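Alpha-1,6-mannanase (Bacteroides thetaiotaomicron, PDB 4V1S) probably hydrolyses alpha-1,6-mannosidic linkages within mannans, as a glycoside hydrolase of family 76 from a gut symbiont. Local coordinates at residues 207-212 with 271-276; 247-252 with 264-269. One frame throughout, in Å; residues are numbered along the deposited sequence.

Contact 1 of 2, residues 207-212 with 271-276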
loop_
_atom_site.group_PDB
_atom_site.type_symbol
_atom_site.label_atom_id
_atom_site.label_comp_id
_atom_site.label_asym_id
_atom_site.label_seq_id
_atom_site.Cartn_x
_atom_site.Cartn_y
_atom_site.Cartn_z
ATOM N N VAL A 207 -7.852 0.130 3.323
ATOM C CA VAL A 207 -7.599 0.111 1.889
ATOM C C VAL A 207 -8.914 0.229 1.092
ATOM O O VAL A 207 -8.946 0.761 -0.023
ATOM C CB VAL A 207 -6.804 -1.121 1.402
ATOM C CG1 VAL A 207 -5.427 -1.130 2.028
ATOM C CG2 VAL A 207 -7.531 -2.444 1.618
ATOM N N THR A 208 -10.014 -0.290 1.650
ATOM C CA THR A 208 -11.289 -0.147 0.979
ATOM C C THR A 208 -11.748 1.332 1.002
ATOM O O THR A 208 -12.216 1.849 -0.012
ATOM C CB THR A 208 -12.323 -1.107 1.574
ATOM O OG1 THR A 208 -11.887 -2.438 1.439
ATOM C CG2 THR A 208 -13.665 -0.995 0.914
ATOM N N MET A 209 -11.584 2.012 2.142
ATOM C CA MET A 209 -11.872 3.411 2.214
ATOM C C MET A 209 -11.064 4.238 1.223
ATOM O O MET A 209 -11.616 5.085 0.519
ATOM C CB MET A 209 -11.632 3.962 3.625
ATOM C CG MET A 209 -12.686 3.513 4.644
ATOM S SD MET A 209 -12.192 3.719 6.375
ATOM C CE MET A 209 -11.578 5.399 6.345
ATOM N N LEU A 210 -9.765 3.988 1.148
ATOM C CA LEU A 210 -8.929 4.764 0.259
ATOM C C LEU A 210 -9.328 4.501 -1.198
ATOM O O LEU A 210 -9.420 5.430 -1.993
ATOM C CB LEU A 210 -7.443 4.486 0.504
ATOM C CG LEU A 210 -6.515 5.354 -0.346
ATOM C CD1 LEU A 210 -6.736 6.845 -0.097
ATOM C CD2 LEU A 210 -5.068 5.015 -0.066
ATOM N N SER A 211 -9.581 3.242 -1.533
ATOM C CA SER A 211 -10.024 2.872 -2.878
ATOM C C SER A 211 -11.337 3.570 -3.228
ATOM O O SER A 211 -11.502 4.114 -4.334
ATOM C CB SER A 211 -10.209 1.360 -2.993
ATOM O OG SER A 211 -8.995 0.645 -2.846
ATOM N N CYS A 212 -12.283 3.533 -2.286
ATOM C CA CYS A 212 -13.564 4.223 -2.453
ATOM C C CYS A 212 -13.361 5.711 -2.729
ATOM O O CYS A 212 -13.984 6.268 -3.628
ATOM C CB CYS A 212 -14.456 4.056 -1.213
ATOM S SG CYS A 212 -15.314 2.483 -1.077
ATOM N N ILE A 271 -4.970 7.397 7.641
ATOM C CA ILE A 271 -4.572 8.782 7.422
ATOM C C ILE A 271 -4.825 9.163 5.946
ATOM O O ILE A 271 -5.436 10.199 5.654
ATOM C CB ILE A 271 -3.105 9.016 7.834
ATOM C CG1 ILE A 271 -2.943 8.916 9.342
ATOM C CG2 ILE A 271 -2.615 10.380 7.347
ATOM C CD1 ILE A 271 -1.497 8.603 9.738
ATOM N N ARG A 272 -4.330 8.352 5.008
ATOM C CA ARG A 272 -4.496 8.688 3.605
ATOM C C ARG A 272 -5.991 8.804 3.256
ATOM O O ARG A 272 -6.418 9.699 2.508
ATOM C CB ARG A 272 -3.814 7.651 2.722
ATOM C CG ARG A 272 -2.324 7.542 2.943
ATOM C CD ARG A 272 -1.645 6.819 1.792
ATOM N NE ARG A 272 -1.631 7.727 0.654
ATOM C CZ ARG A 272 -1.503 7.398 -0.619
ATOM N NH1 ARG A 272 -1.356 6.132 -1.000
ATOM N NH2 ARG A 272 -1.515 8.374 -1.529
ATOM N N SER A 273 -6.788 7.885 3.797
ATOM C CA SER A 273 -8.238 7.899 3.574
ATOM C C SER A 273 -8.864 9.167 4.124
ATOM O O SER A 273 -9.641 9.833 3.429
ATOM C CB SER A 273 -8.884 6.662 4.196
ATOM O OG SER A 273 -8.443 5.470 3.563
ATOM N N TRP A 274 -8.536 9.490 5.371
ATOM C CA TRP A 274 -9.101 10.662 6.004
ATOM C C TRP A 274 -8.761 11.944 5.271
ATOM O O TRP A 274 -9.605 12.859 5.189
ATOM C CB TRP A 274 -8.674 10.763 7.459
ATOM C CG TRP A 274 -9.250 9.717 8.372
ATOM C CD1 TRP A 274 -10.508 9.187 8.346
ATOM C CD2 TRP A 274 -8.573 9.097 9.487
ATOM N NE1 TRP A 274 -10.653 8.282 9.369
ATOM C CE2 TRP A 274 -9.486 8.204 10.084
ATOM C CE3 TRP A 274 -7.287 9.204 10.026
ATOM C CZ2 TRP A 274 -9.160 7.434 11.211
ATOM C CZ3 TRP A 274 -6.960 8.437 11.121
ATOM C CH2 TRP A 274 -7.891 7.556 11.710
ATOM N N LEU A 275 -7.553 12.039 4.715
ATOM C CA LEU A 275 -7.187 13.240 3.956
ATOM C C LEU A 275 -8.060 13.375 2.726
ATOM O O LEU A 275 -8.458 14.489 2.374
ATOM C CB LEU A 275 -5.684 13.254 3.617
ATOM C CG LEU A 275 -4.765 13.410 4.845
ATOM C CD1 LEU A 275 -3.333 13.256 4.406
ATOM C CD2 LEU A 275 -4.965 14.748 5.555
ATOM N N LYS A 276 -8.372 12.270 2.047
ATOM C CA LYS A 276 -9.281 12.345 0.894
ATOM C C LYS A 276 -10.703 12.674 1.324
ATOM O O LYS A 276 -11.406 13.412 0.631
ATOM C CB LYS A 276 -9.262 11.075 0.050
ATOM C CG LYS A 276 -7.900 10.825 -0.574
ATOM C CD LYS A 276 -7.949 9.887 -1.762
ATOM C CE LYS A 276 -8.349 10.624 -3.039
ATOM N NZ LYS A 276 -7.257 11.545 -3.482
#

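Contact 2 of 2, residues 247-252 with 264-269. With GOL (glycerol), chain C.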
loop_
_atom_site.group_PDB
_atom_site.type_symbol
_atom_site.label_atom_id
_atom_site.label_comp_id
_atom_site.label_asym_id
_atom_site.label_seq_id
_atom_site.Cartn_x
_atom_site.Cartn_y
_atom_site.Cartn_z
ATOM N N LEU A 247 -4.499 2.724 15.608
ATOM C CA LEU A 247 -5.482 1.706 15.226
ATOM C C LEU A 247 -5.083 0.332 15.726
ATOM O O LEU A 247 -3.948 -0.117 15.513
ATOM C CB LEU A 247 -5.622 1.630 13.694
ATOM C CG LEU A 247 -6.431 2.690 12.940
ATOM C CD1 LEU A 247 -7.921 2.659 13.282
ATOM C CD2 LEU A 247 -5.875 4.092 13.132
ATOM N N TRP A 248 -6.037 -0.338 16.366
ATOM C CA TRP A 248 -5.900 -1.752 16.674
ATOM C C TRP A 248 -5.980 -2.554 15.366
ATOM O O TRP A 248 -6.271 -2.011 14.315
ATOM C CB TRP A 248 -6.974 -2.194 17.681
ATOM C CG TRP A 248 -6.821 -1.517 19.018
ATOM C CD1 TRP A 248 -5.667 -1.363 19.716
ATOM C CD2 TRP A 248 -7.854 -0.918 19.821
ATOM N NE1 TRP A 248 -5.906 -0.703 20.899
ATOM C CE2 TRP A 248 -7.237 -0.405 20.976
ATOM C CE3 TRP A 248 -9.235 -0.748 19.666
ATOM C CZ2 TRP A 248 -7.962 0.241 22.000
ATOM C CZ3 TRP A 248 -9.947 -0.097 20.655
ATOM C CH2 TRP A 248 -9.313 0.401 21.806
ATOM N N ASP A 249 -5.682 -3.840 15.436
ATOM C CA ASP A 249 -5.537 -4.666 14.232
ATOM C C ASP A 249 -6.835 -5.276 13.705
ATOM O O ASP A 249 -7.093 -5.239 12.509
ATOM C CB ASP A 249 -4.529 -5.799 14.448
ATOM C CG ASP A 249 -4.090 -6.424 13.141
ATOM O OD1 ASP A 249 -3.547 -5.689 12.330
ATOM O OD2 ASP A 249 -4.283 -7.636 12.932
ATOM N N ALA A 250 -7.652 -5.838 14.592
ATOM C CA ALA A 250 -8.784 -6.641 14.146
ATOM C C ALA A 250 -9.740 -6.887 15.292
ATOM O O ALA A 250 -9.372 -6.743 16.458
ATOM C CB ALA A 250 -8.301 -7.963 13.592
ATOM N N LYS A 251 -10.965 -7.248 14.937
ATOM C CA LYS A 251 -11.993 -7.622 15.901
ATOM C C LYS A 251 -12.496 -9.021 15.527
ATOM O O LYS A 251 -12.830 -9.281 14.377
ATOM C CB LYS A 251 -13.126 -6.605 15.913
ATOM C CG LYS A 251 -14.132 -6.796 17.025
ATOM C CD LYS A 251 -15.017 -5.574 17.109
ATOM C CE LYS A 251 -16.129 -5.702 18.118
ATOM N NZ LYS A 251 -15.683 -5.150 19.404
ATOM N N MET A 252 -12.503 -9.913 16.522
ATOM C CA MET A 252 -12.883 -11.315 16.329
ATOM C C MET A 252 -14.393 -11.452 16.283
ATOM O O MET A 252 -15.111 -10.879 17.093
ATOM C CB MET A 252 -12.349 -12.192 17.461
ATOM C CG MET A 252 -10.842 -12.139 17.654
ATOM S SD MET A 252 -9.915 -12.637 16.184
ATOM C CE MET A 252 -9.109 -11.104 15.754
ATOM N N SER A 264 1.956 0.117 11.857
ATOM C CA SER A 264 2.048 1.399 11.169
ATOM C C SER A 264 1.084 1.571 9.996
ATOM O O SER A 264 0.498 2.644 9.859
ATOM C CB SER A 264 3.498 1.679 10.722
ATOM O OG SER A 264 3.976 0.653 9.874
ATOM N N TYR A 265 0.922 0.546 9.156
ATOM C CA TYR A 265 0.114 0.677 7.975
ATOM C C TYR A 265 -1.388 0.793 8.246
ATOM O O TYR A 265 -2.123 1.325 7.442
ATOM C CB TYR A 265 0.403 -0.430 6.973
ATOM C CG TYR A 265 -0.235 -1.795 7.197
ATOM C CD1 TYR A 265 -0.388 -2.361 8.490
ATOM C CD2 TYR A 265 -0.646 -2.553 6.111
ATOM C CE1 TYR A 265 -0.948 -3.610 8.677
ATOM C CE2 TYR A 265 -1.217 -3.794 6.279
ATOM C CZ TYR A 265 -1.367 -4.335 7.556
ATOM O OH TYR A 265 -1.940 -5.566 7.701
ATOM N N ASN A 266 -1.832 0.331 9.401
ATOM C CA ASN A 266 -3.243 0.517 9.777
ATOM C C ASN A 266 -3.516 1.989 10.111
ATOM O O ASN A 266 -4.533 2.538 9.713
ATOM C CB ASN A 266 -3.627 -0.415 10.911
ATOM C CG ASN A 266 -3.943 -1.792 10.410
ATOM O OD1 ASN A 266 -4.418 -1.950 9.271
ATOM N ND2 ASN A 266 -3.654 -2.788 11.207
ATOM N N ALA A 267 -2.564 2.643 10.773
ATOM C CA ALA A 267 -2.611 4.119 10.903
ATOM C C ALA A 267 -2.472 4.817 9.539
ATOM O O ALA A 267 -3.281 5.682 9.191
ATOM C CB ALA A 267 -1.557 4.617 11.876
ATOM N N GLY A 268 -1.466 4.417 8.762
ATOM C CA GLY A 268 -1.141 5.134 7.538
ATOM C C GLY A 268 -2.251 5.099 6.501
ATOM O O GLY A 268 -2.599 6.111 5.932
ATOM N N PHE A 269 -2.813 3.928 6.232
ATOM C CA PHE A 269 -3.875 3.870 5.255
ATOM C C PHE A 269 -5.148 4.596 5.743
ATOM O O PHE A 269 -5.863 5.138 4.922
ATOM C CB PHE A 269 -4.225 2.447 4.841
ATOM C CG PHE A 269 -3.297 1.859 3.790
ATOM C CD1 PHE A 269 -3.396 2.267 2.462
ATOM C CD2 PHE A 269 -2.426 0.826 4.100
ATOM C CE1 PHE A 269 -2.601 1.714 1.490
ATOM C CE2 PHE A 269 -1.639 0.256 3.117
ATOM C CZ PHE A 269 -1.740 0.701 1.823
HETATM C C1 GOL C . -3.992 -9.740 9.238
HETATM O O1 GOL C . -2.759 -10.269 8.735
HETATM C C2 GOL C . -3.910 -8.218 9.344
HETATM O O2 GOL C . -4.990 -7.749 10.156
HETATM C C3 GOL C . -2.558 -7.813 9.937
HETATM O O3 GOL C . -2.436 -6.385 10.050
HETATM O O HOH W 1 -2.924 -2.180 14.080
HETATM O O HOH W 2 -5.647 -5.028 10.094
#

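Contact 1 of 2, residues 207-212 with 271-276
Two helices running in broadly the same direction pack here within the six-hairpin, (alpha/alpha)6 fold expected for family 76, Leu210 and Met209 of one lying against Ser273, Arg272 and Lys276 of the other. The axes of 207-212 and 271-276 approach to 8.5 Å at 31°. Small Ser273 permits the close approach: the CA atoms of Leu210 and Ser273 are 4.6 Å apart. Ser273 OG sits 3.4 Å from Leu210 CB. It is also near Leu210 N, but the angle there is too poor for a hydrogen bond; the hydroxyl is held by Phe269 O and, weakly, by Ala206 O. Leu210 holds CG anti to the backbone N (chi1 -176°), and its two methyls meet different partners. CD1 touches Lys276 CD at 3.7 Å, the side chains crossing at about a right angle, and CD2 lies over one face of the Arg272 guanidinium, 4.0 Å from NH1. Met209, bent at chi3 (48°), brings CE to 3.7 Å from Ser273 CB and obliquely toward the Trp274 ring, 4.3 Å from NE1, which is itself hydrogen-bonded to Asn232 OD1. Salt bridges of Arg272 to Asp325 and Lys276 to Glu217 occupy the charged ends. Beyond the interface, helices 142-159, 162-177 and 222-239 cover segment 207-212, while helix 284-301 packs on Ile271, Trp274 and Leu275.

Contact 2 of 2, residues 247-252 with 264-269
Asn266, in the first turn of helix 264-281, reaches from Leu247 at its base to Asp249 at its tip. Its CB packs on Leu247 CB at 4.0 Å. Beside it, Leu247 CG rests 3.7 Å from the Asn266 carbonyl O and Leu247 CD2 reaches Ala267 CA, so the leucine covers the helix backbone. CG of Asn266 stands beside the backbone N (chi1 -81°). OD1 lies over one face of the Tyr265 ring, 3.9 Å above its plane and offset toward the rim. ND2 gives a weak, bent hydrogen bond to Asp249 OD1 (3.1 Å, 124° at the hydrogen), the amide and carboxylate planes being 48° apart. Water 1 (3.0 Å) and water 2 (3.2 Å) also accept from ND2, so three acceptors share two N-H groups. Water 1 donates to Leu247 O and water 2 is hydrogen-bonded to Asp249 O, linking the amide to the strand backbone as well. Asp249 OD1 further receives a hydrogen bond from glycerol O3 at 2.6 Å, and Tyr265 OH is hydrogen-bonded to that same O3, which lies at the edge of the tyrosine ring. The glycerol, probably from the crystallisation liquor, also bonds Asn201 OD1. Asp249 and Ala250 both face Asn259 in a classic beta bulge of strand 246-252, which also pairs with strands 199-201 and 240-241; around the helix, Phe315 of helix 313-330 stacks on Tyr265, Ile203 of helix 202-219 touches Asn266, and helix 284-301 meets Ala267.

Overall arrangement
From the N terminus, the chain enters helix 202-219, supplies 207-212, returns through helix 222-239 and reaches the small antiparallel sheet, where 247-252 lies. Passing strand 258-259, it starts helix 264-281, whose opening turns complete contact 2 after only 11 intervening residues. Farther along the same helix, 271-276 completes contact 1 across 58 residues, so the short closure falls wholly within the longer one. Helix 264-281 serves both, joined to the sheet at its start and to helix 202-219 farther along. The contact centres are about 13 Å apart, yet they touch: Phe269 packs against Val207 and Leu210, and Trp274 meets Leu247.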